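Long-range contact in beta-1,4-mannanase (Aplysia kurodai, PDB 3VUP), which hydrolyses the beta-1,4-linked backbone of mannan and probably serves the sea hare as a digestive enzyme: residues 164-178 and 188-201. Sequence-based numbering, arbitrary orientation.
Sequences EGMMIPDKHNAEKCY and AGWAGNKYLYQDIL. With SO4 (sulfate ion), chain G.
Met167 and Tyr197 illustrate how a flexible thioether can fill the space between a loop and the start of a helix. Bent at chi2 (-49°) and again at chi3 (-65°), the methionine chain folds back so that CE sits over the centre of the Tyr197 ring, a CH-pi contact of 3.6 Å to the centroid, while SD stands farther off above the same face. Tyr195 CB lies beside Met167 SD (3.8 Å), and the phenol OH of Tyr197 is hydrogen-bonded to Tyr240. Beside this buried core the backbones are stitched together. Met166 O takes two donors, Tyr195 N nearly in line with the carbonyl and Lys194 N from above its plane, and Ile168 N bonds back to Tyr195 O (2.9 Å), so that Met167 and Tyr195 form a single beta bridge. Gly165, lacking a side chain, lets its CA press 3.3 Å from the centroid of the six-membered ring of Trp190; a CB there would crowd CZ2. Two waters bridge the backbones, Ile168 O to Tyr195 O and Tyr178 O to Tyr197 N.

Toward solvent the joint slackens. Ile168 CD1 meets Leu196 CD2 at 3.7 Å, and His172 N helps hold a sulfate, probably from the crystallisation liquor. The Tyr178 ring lies between Glu175 CG and Gln198 CB, the latter 3.8 Å from its centroid. With an alanine in place of Tyr178 the ring is gone, and the Gln198 chain, losing the face it lies across, would probably be freer to turn. Nearby, the Cys177-Cys244 disulfide ties the loop to helix 242-249. Together these contacts fold the long connection after strand 157-161 against its own later part and the first turn of helix 197-214, a long beta-alpha loop of the kind that elaborates the TIM barrel.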
ATOM      1  N   GLU A 164       4.481 -10.873   1.615  1.00  5.09           N
ATOM      2  CA  GLU A 164       4.362 -12.319   1.493  1.00  5.44           C
ATOM      3  C   GLU A 164       5.130 -12.911   0.319  1.00  5.74           C
ATOM      4  O   GLU A 164       5.365 -14.115   0.289  1.00  6.54           O
ATOM      5  CB  GLU A 164       2.893 -12.729   1.444  1.00  5.29           C
ATOM      6  CG  GLU A 164       2.101 -12.236   2.645  1.00  4.97           C
ATOM      7  CD  GLU A 164       1.540 -10.820   2.495  1.00  4.19           C
ATOM      8  OE1 GLU A 164       1.636 -10.221   1.397  1.00  4.90           O
ATOM      9  OE2 GLU A 164       0.980 -10.325   3.503  1.00  4.69           O
ATOM     10  N   GLY A 165       5.539 -12.086  -0.637  1.00  5.73           N
ATOM     11  CA  GLY A 165       6.359 -12.583  -1.727  1.00  5.79           C
ATOM     12  C   GLY A 165       7.643 -13.246  -1.268  1.00  6.55           C
ATOM     13  O   GLY A 165       8.141 -14.160  -1.923  1.00  6.30           O
ATOM     14  N   MET A 166       8.180 -12.791  -0.142  1.00  6.00           N
ATOM     15  CA  MET A 166       9.429 -13.344   0.367  1.00  6.32           C
ATOM     16  C   MET A 166       9.356 -13.864   1.801  1.00  6.32           C
ATOM     17  O   MET A 166      10.385 -14.126   2.417  1.00  6.50           O
ATOM     18  CB  MET A 166      10.563 -12.330   0.209  1.00  7.40           C
ATOM     19  CG  MET A 166      10.939 -12.080  -1.255  1.00  8.51           C
ATOM     20  SD  MET A 166      12.432 -11.102  -1.524  1.00  9.06           S
ATOM     21  CE  MET A 166      11.831  -9.476  -1.119  1.00 11.16           C
ATOM     22  N   MET A 167       8.151 -14.055   2.326  1.00  6.34           N
ATOM     23  CA  MET A 167       8.014 -14.661   3.647  1.00  6.71           C
ATOM     24  C   MET A 167       8.124 -16.178   3.555  1.00  7.14           C
ATOM     25  O   MET A 167       7.618 -16.784   2.607  1.00  7.70           O
ATOM     26  CB  MET A 167       6.679 -14.287   4.288  1.00  6.93           C
ATOM     27  CG  MET A 167       6.457 -12.797   4.493  1.00  7.53           C
ATOM     28  SD  MET A 167       7.801 -11.887   5.288  1.00  7.53           S
ATOM     29  CE  MET A 167       7.823 -12.639   6.919  1.00  8.40           C
ATOM     30  N   ILE A 168       8.772 -16.787   4.543  1.00  6.73           N
ATOM     31  CA  ILE A 168       8.867 -18.239   4.601  1.00  6.41           C
ATOM     32  C   ILE A 168       7.531 -18.806   5.074  1.00  5.30           C
ATOM     33  O   ILE A 168       7.098 -18.518   6.190  1.00  5.81           O
ATOM     34  CB  ILE A 168       9.977 -18.682   5.567  1.00  7.60           C
ATOM     35  CG1 ILE A 168      11.326 -18.120   5.113  1.00  8.47           C
ATOM     36  CG2 ILE A 168      10.011 -20.204   5.658  1.00  8.12           C
ATOM     37  CD1 ILE A 168      12.414 -18.191   6.169  1.00  9.98           C
ATOM     38  N   PRO A 169       6.860 -19.600   4.227  1.00  5.84           N
ATOM     39  CA  PRO A 169       5.580 -20.201   4.608  1.00  6.01           C
ATOM     40  C   PRO A 169       5.807 -21.508   5.360  1.00  5.94           C
ATOM     41  O   PRO A 169       6.907 -22.064   5.320  1.00  6.18           O
ATOM     42  CB  PRO A 169       4.945 -20.489   3.254  1.00  6.67           C
ATOM     43  CG  PRO A 169       6.119 -20.895   2.407  1.00  7.18           C
ATOM     44  CD  PRO A 169       7.267 -20.014   2.869  1.00  6.93           C
ATOM     45  N   ASP A 170       4.771 -21.998   6.027  1.00  5.65           N
ATOM     46  CA  ASP A 170       4.820 -23.281   6.724  1.00  6.28           C
ATOM     47  C   ASP A 170       5.931 -23.350   7.769  1.00  6.44           C
ATOM     48  O   ASP A 170       6.596 -24.375   7.917  1.00  7.75           O
ATOM     49  CB  ASP A 170       4.934 -24.449   5.735  1.00  7.43           C
ATOM     50  CG  ASP A 170       4.560 -25.773   6.365  1.00  8.95           C
ATOM     51  OD1 ASP A 170       4.971 -26.826   5.829  1.00 11.39           O
ATOM     52  OD2 ASP A 170       3.861 -25.754   7.405  1.00  9.59           O
ATOM     53  N   LYS A 171       6.116 -22.259   8.503  1.00  6.39           N
ATOM     54  CA  LYS A 171       7.127 -22.210   9.543  1.00  6.99           C
ATOM     55  C   LYS A 171       6.445 -22.132  10.897  1.00  6.25           C
ATOM     56  O   LYS A 171       5.720 -21.179  11.189  1.00  6.85           O
ATOM     57  CB  LYS A 171       8.057 -21.009   9.355  1.00  8.43           C
ATOM     58  CG  LYS A 171       9.332 -21.083  10.198  1.00 11.03           C
ATOM     59  CD  LYS A 171      10.264 -22.178   9.682  0.52 11.67           C
ATOM     60  CE  LYS A 171      11.628 -22.137  10.352  0.52 12.42           C
ATOM     61  NZ  LYS A 171      11.528 -22.380  11.813  0.52 11.98           N
ATOM     62  N   HIS A 172       6.681 -23.133  11.731  1.00  6.22           N
ATOM     63  CA  HIS A 172       6.181 -23.090  13.088  1.00  6.67           C
ATOM     64  C   HIS A 172       6.860 -21.984  13.879  1.00  6.26           C
ATOM     65  O   HIS A 172       8.064 -21.753  13.751  1.00  7.15           O
ATOM     66  CB  HIS A 172       6.450 -24.423  13.789  1.00  7.94           C
ATOM     67  CG  HIS A 172       6.341 -24.350  15.279  1.00  8.33           C
ATOM     68  ND1 HIS A 172       5.138 -24.189  15.934  1.00  8.36           N
ATOM     69  CD2 HIS A 172       7.290 -24.406  16.244  1.00  8.51           C
ATOM     70  CE1 HIS A 172       5.353 -24.147  17.237  1.00  7.50           C
ATOM     71  NE2 HIS A 172       6.650 -24.283  17.453  1.00  9.28           N
ATOM     72  N   ASN A 173       6.083 -21.330  14.728  1.00  6.43           N
ATOM     73  CA  ASN A 173       6.653 -20.505  15.778  1.00  6.69           C
ATOM     74  C   ASN A 173       5.748 -20.616  16.988  1.00  6.55           C
ATOM     75  O   ASN A 173       4.529 -20.678  16.844  1.00  7.27           O
ATOM     76  CB  ASN A 173       6.816 -19.048  15.332  1.00  7.04           C
ATOM     77  CG  ASN A 173       7.746 -18.252  16.246  1.00  6.98           C
ATOM     78  OD1 ASN A 173       7.414 -17.964  17.396  1.00  6.90           O
ATOM     79  ND2 ASN A 173       8.896 -17.862  15.719  1.00  9.26           N
ATOM     80  N   ALA A 174       6.345 -20.664  18.172  1.00  6.75           N
ATOM     81  CA  ALA A 174       5.580 -20.684  19.413  1.00  7.60           C
ATOM     82  C   ALA A 174       4.652 -19.482  19.538  1.00  7.14           C
ATOM     83  O   ALA A 174       3.614 -19.552  20.199  1.00  8.22           O
ATOM     84  CB  ALA A 174       6.519 -20.728  20.600  1.00  8.95           C
ATOM     85  N   GLU A 175       5.057 -18.369  18.935  1.00  5.91           N
ATOM     86  CA  GLU A 175       4.273 -17.147  18.949  1.00  6.76           C
ATOM     87  C   GLU A 175       3.399 -17.089  17.697  1.00  6.00           C
ATOM     88  O   GLU A 175       3.902 -17.102  16.572  1.00  6.01           O
ATOM     89  CB  GLU A 175       5.201 -15.934  19.038  1.00  7.14           C
ATOM     90  CG  GLU A 175       4.545 -14.592  18.735  1.00  7.21           C
ATOM     91  CD  GLU A 175       3.324 -14.302  19.588  1.00  7.24           C
ATOM     92  OE1 GLU A 175       3.438 -14.323  20.836  1.00  8.43           O
ATOM     93  OE2 GLU A 175       2.251 -14.037  19.001  1.00  7.68           O
ATOM     94  N   LYS A 176       2.086 -17.026  17.909  1.00  5.92           N
ATOM     95  CA  LYS A 176       1.113 -17.002  16.823  1.00  6.16           C
ATOM     96  C   LYS A 176       1.416 -15.912  15.798  1.00  5.76           C
ATOM     97  O   LYS A 176       1.285 -16.137  14.593  1.00  6.21           O
ATOM     98  CB  LYS A 176      -0.295 -16.825  17.399  1.00  7.46           C
ATOM     99  CG  LYS A 176      -1.400 -16.666  16.365  1.00  8.46           C
ATOM    100  CD  LYS A 176      -2.777 -16.577  17.030  1.00  9.22           C
ATOM    101  CE  LYS A 176      -3.868 -16.238  16.021  1.00 10.29           C
ATOM    102  NZ  LYS A 176      -3.910 -14.786  15.675  1.00 10.09           N
ATOM    103  N   CYS A 177       1.839 -14.736  16.257  1.00  5.62           N
ATOM    104  CA  CYS A 177       2.138 -13.650  15.331  1.00  5.64           C
ATOM    105  C   CYS A 177       3.215 -13.990  14.311  1.00  5.17           C
ATOM    106  O   CYS A 177       3.284 -13.344  13.261  1.00  5.72           O
ATOM    107  CB  CYS A 177       2.579 -12.395  16.086  1.00  6.57           C
ATOM    108  SG  CYS A 177       1.308 -11.637  17.087  1.00  6.58           S
ATOM    109  N   TYR A 178       4.064 -14.969  14.626  1.00  4.95           N
ATOM    110  CA  TYR A 178       5.186 -15.303  13.747  1.00  5.87           C
ATOM    111  C   TYR A 178       4.998 -16.617  12.984  1.00  5.62           C
ATOM    112  O   TYR A 178       5.744 -16.903  12.051  1.00  7.91           O
ATOM    113  CB  TYR A 178       6.497 -15.373  14.545  1.00  6.88           C
ATOM    114  CG  TYR A 178       6.784 -14.174  15.437  1.00  6.54           C
ATOM    115  CD1 TYR A 178       6.311 -12.901  15.125  1.00  6.85           C
ATOM    116  CD2 TYR A 178       7.533 -14.319  16.599  1.00  6.56           C
ATOM    117  CE1 TYR A 178       6.570 -11.814  15.950  1.00  7.46           C
ATOM    118  CE2 TYR A 178       7.803 -13.240  17.425  1.00  7.13           C
ATOM    119  CZ  TYR A 178       7.318 -11.986  17.095  1.00  7.30           C
ATOM    120  OH  TYR A 178       7.572 -10.901  17.912  1.00  8.33           O
ATOM    121  N   ALA A 188       2.432 -18.053  -0.839  1.00  5.89           N
ATOM    122  CA  ALA A 188       3.353 -17.133  -0.183  1.00  6.16           C
ATOM    123  C   ALA A 188       4.782 -17.643  -0.329  1.00  5.79           C
ATOM    124  O   ALA A 188       5.019 -18.857  -0.290  1.00  7.09           O
ATOM    125  CB  ALA A 188       2.990 -16.975   1.285  1.00  6.66           C
ATOM    126  N   GLY A 189       5.715 -16.711  -0.508  1.00  5.70           N
ATOM    127  CA  GLY A 189       7.113 -17.050  -0.685  1.00  5.96           C
ATOM    128  C   GLY A 189       7.546 -17.275  -2.123  1.00  5.96           C
ATOM    129  O   GLY A 189       8.656 -17.749  -2.371  1.00  6.59           O
ATOM    130  N   TRP A 190       6.700 -16.894  -3.075  1.00  6.26           N
ATOM    131  CA  TRP A 190       6.964 -17.189  -4.481  1.00  6.87           C
ATOM    132  C   TRP A 190       8.265 -16.610  -4.996  1.00  7.01           C
ATOM    133  O   TRP A 190       8.894 -17.199  -5.872  1.00  7.94           O
ATOM    134  CB  TRP A 190       5.821 -16.713  -5.375  1.00  6.87           C
ATOM    135  CG  TRP A 190       5.624 -15.214  -5.394  1.00  6.81           C
ATOM    136  CD1 TRP A 190       6.225 -14.320  -6.235  1.00  7.57           C
ATOM    137  CD2 TRP A 190       4.760 -14.443  -4.541  1.00  6.41           C
ATOM    138  NE1 TRP A 190       5.794 -13.043  -5.957  1.00  7.47           N
ATOM    139  CE2 TRP A 190       4.895 -13.089  -4.924  1.00  6.71           C
ATOM    140  CE3 TRP A 190       3.886 -14.765  -3.497  1.00  6.83           C
ATOM    141  CZ2 TRP A 190       4.190 -12.060  -4.302  1.00  7.02           C
ATOM    142  CZ3 TRP A 190       3.193 -13.736  -2.875  1.00  6.90           C
ATOM    143  CH2 TRP A 190       3.352 -12.402  -3.278  1.00  6.79           C
ATOM    144  N   ALA A 191       8.657 -15.454  -4.469  1.00  6.79           N
ATOM    145  CA  ALA A 191       9.874 -14.797  -4.926  1.00  7.23           C
ATOM    146  C   ALA A 191      11.109 -15.351  -4.212  1.00  7.74           C
ATOM    147  O   ALA A 191      12.241 -15.019  -4.568  1.00  8.77           O
ATOM    148  CB  ALA A 191       9.760 -13.281  -4.746  1.00  7.80           C
ATOM    149  N   GLY A 192      10.877 -16.206  -3.218  1.00  7.28           N
ATOM    150  CA  GLY A 192      11.942 -16.815  -2.443  1.00  8.02           C
ATOM    151  C   GLY A 192      11.592 -16.813  -0.966  1.00  7.43           C
ATOM    152  O   GLY A 192      11.287 -15.768  -0.394  1.00  8.66           O
ATOM    153  N   ASN A 193      11.620 -17.991  -0.350  1.00  7.28           N
ATOM    154  CA  ASN A 193      11.345 -18.125   1.075  1.00  7.59           C
ATOM    155  C   ASN A 193      12.511 -17.509   1.825  1.00  7.67           C
ATOM    156  O   ASN A 193      13.526 -18.167   2.009  1.00  9.10           O
ATOM    157  CB  ASN A 193      11.230 -19.601   1.465  1.00  7.28           C
ATOM    158  CG  ASN A 193      10.028 -20.293   0.844  1.00  7.24           C
ATOM    159  OD1 ASN A 193       9.164 -19.656   0.239  1.00  8.02           O
ATOM    160  ND2 ASN A 193       9.958 -21.611   1.009  1.00  7.67           N
ATOM    161  N   LYS A 194      12.376 -16.262   2.259  1.00  7.47           N
ATOM    162  CA  LYS A 194      13.515 -15.487   2.742  1.00  8.82           C
ATOM    163  C   LYS A 194      13.381 -14.992   4.187  1.00  9.01           C
ATOM    164  O   LYS A 194      14.355 -15.054   4.944  1.00 10.97           O
ATOM    165  CB  LYS A 194      13.735 -14.303   1.797  1.00 11.19           C
ATOM    166  CG  LYS A 194      15.150 -13.795   1.649  1.00 12.87           C
ATOM    167  CD  LYS A 194      15.183 -12.793   0.503  1.00 13.80           C
ATOM    168  CE  LYS A 194      16.579 -12.323   0.168  1.00 15.31           C
ATOM    169  NZ  LYS A 194      16.496 -11.315  -0.919  1.00 15.35           N
ATOM    170  N   TYR A 195      12.201 -14.489   4.563  1.00  8.30           N
ATOM    171  CA  TYR A 195      12.052 -13.768   5.832  1.00  8.35           C
ATOM    172  C   TYR A 195      11.150 -14.434   6.865  1.00  8.55           C
ATOM    173  O   TYR A 195      10.191 -15.136   6.526  1.00  8.53           O
ATOM    174  CB  TYR A 195      11.563 -12.337   5.587  1.00  9.07           C
ATOM    175  CG  TYR A 195      12.512 -11.576   4.698  1.00  9.25           C
ATOM    176  CD1 TYR A 195      13.796 -11.284   5.129  1.00  9.07           C
ATOM    177  CD2 TYR A 195      12.144 -11.180   3.418  1.00  9.76           C
ATOM    178  CE1 TYR A 195      14.679 -10.619   4.314  1.00  9.40           C
ATOM    179  CE2 TYR A 195      13.023 -10.513   2.597  1.00  9.59           C
ATOM    180  CZ  TYR A 195      14.289 -10.236   3.047  1.00  9.42           C
ATOM    181  OH  TYR A 195      15.164  -9.570   2.220  1.00  9.97           O
ATOM    182  N   LEU A 196      11.488 -14.189   8.131  1.00  9.72           N
ATOM    183  CA  LEU A 196      10.658 -14.561   9.271  1.00  9.95           C
ATOM    184  C   LEU A 196       9.820 -13.369   9.730  1.00  8.12           C
ATOM    185  O   LEU A 196      10.205 -12.198   9.545  1.00  7.43           O
ATOM    186  CB  LEU A 196      11.520 -15.086  10.425  1.00 11.66           C
ATOM    187  CG  LEU A 196      12.292 -16.386  10.174  1.00 14.03           C
ATOM    188  CD1 LEU A 196      13.038 -16.834  11.429  1.00 14.27           C
ATOM    189  CD2 LEU A 196      11.353 -17.474   9.680  1.00 15.41           C
ATOM    190  N   TYR A 197       8.671 -13.666  10.330  1.00  7.40           N
ATOM    191  CA  TYR A 197       7.715 -12.611  10.652  1.00  6.27           C
ATOM    192  C   TYR A 197       8.181 -11.652  11.730  1.00  6.24           C
ATOM    193  O   TYR A 197       7.802 -10.491  11.692  1.00  6.95           O
ATOM    194  CB  TYR A 197       6.300 -13.140  10.944  1.00  7.06           C
ATOM    195  CG  TYR A 197       5.399 -12.968   9.740  1.00  6.67           C
ATOM    196  CD1 TYR A 197       4.822 -11.741   9.444  1.00  7.42           C
ATOM    197  CD2 TYR A 197       5.172 -14.014   8.874  1.00  7.45           C
ATOM    198  CE1 TYR A 197       4.021 -11.571   8.313  1.00  7.23           C
ATOM    199  CE2 TYR A 197       4.377 -13.861   7.750  1.00  7.72           C
ATOM    200  CZ  TYR A 197       3.798 -12.640   7.474  1.00  6.50           C
ATOM    201  OH  TYR A 197       3.019 -12.509   6.349  1.00  6.88           O
ATOM    202  N   GLN A 198       8.994 -12.092  12.684  1.00  6.52           N
ATOM    203  CA  GLN A 198       9.419 -11.121  13.686  1.00  7.89           C
ATOM    204  C   GLN A 198      10.187  -9.969  13.021  1.00  7.14           C
ATOM    205  O   GLN A 198       9.989  -8.798  13.369  1.00  7.90           O
ATOM    206  CB  GLN A 198      10.241 -11.765  14.804  1.00  9.65           C
ATOM    207  CG  GLN A 198      10.537 -10.809  15.954  1.00 12.64           C
ATOM    208  CD  GLN A 198      11.284 -11.474  17.096  1.00 14.74           C
ATOM    209  OE1 GLN A 198      11.475 -12.688  17.101  1.00 17.40           O
ATOM    210  NE2 GLN A 198      11.719 -10.675  18.064  1.00 16.37           N
ATOM    211  N   ASP A 199      11.038 -10.291  12.047  1.00  6.30           N
ATOM    212  CA  ASP A 199      11.794  -9.265  11.344  1.00  6.49           C
ATOM    213  C   ASP A 199      10.889  -8.348  10.527  1.00  5.97           C
ATOM    214  O   ASP A 199      11.039  -7.124  10.588  1.00  6.00           O
ATOM    215  CB  ASP A 199      12.849  -9.877  10.419  1.00  7.64           C
ATOM    216  CG  ASP A 199      14.011 -10.493  11.165  1.00  9.92           C
ATOM    217  OD1 ASP A 199      14.386 -10.006  12.248  1.00 10.20           O
ATOM    218  OD2 ASP A 199      14.571 -11.471  10.640  1.00 12.33           O
ATOM    219  N   ILE A 200       9.963  -8.910   9.752  1.00  6.06           N
ATOM    220  CA  ILE A 200       9.108  -8.064   8.920  0.60  5.52           C
ATOM    221  C   ILE A 200       8.157  -7.230   9.774  1.00  5.21           C
ATOM    222  O   ILE A 200       7.881  -6.074   9.449  1.00  5.23           O
ATOM    223  CB  ILE A 200       8.334  -8.852   7.817  0.60  6.38           C
ATOM    224  CG1 ILE A 200       8.057  -7.948   6.614  0.60  6.82           C
ATOM    225  CG2 ILE A 200       7.025  -9.434   8.342  0.60  6.67           C
ATOM    226  CD1 ILE A 200       9.290  -7.570   5.816  0.60  7.32           C
ATOM    227  N   LEU A 201       7.685  -7.784  10.886  1.00  5.06           N
ATOM    228  CA  LEU A 201       6.787  -7.023  11.745  1.00  5.51           C
ATOM    229  C   LEU A 201       7.516  -5.883  12.456  1.00  5.50           C
ATOM    230  O   LEU A 201       6.933  -4.817  12.659  1.00  5.50           O
ATOM    231  CB  LEU A 201       6.030  -7.929  12.715  1.00  5.88           C
ATOM    232  CG  LEU A 201       5.051  -8.902  12.063  1.00  6.42           C
ATOM    233  CD1 LEU A 201       4.509  -9.858  13.114  1.00  6.78           C
ATOM    234  CD2 LEU A 201       3.926  -8.153  11.351  1.00  7.52           C
TER
HETATM  235  S   SO4 G 405       9.482 -25.765  11.165  1.00 15.79           S
HETATM  236  O1  SO4 G 405       9.878 -24.867  12.253  1.00 19.65           O
HETATM  237  O2  SO4 G 405       8.206 -25.305  10.647  1.00 13.42           O
HETATM  238  O3  SO4 G 405      10.512 -25.729  10.128  1.00 16.86           O
HETATM  239  O4  SO4 G 405       9.358 -27.122  11.674  1.00 17.62           O
HETATM  240  O   HOH W   1       7.955 -16.457   7.855  1.00  8.68           O
HETATM  241  O   HOH W   2       8.001 -16.506  10.614  1.00  8.95           O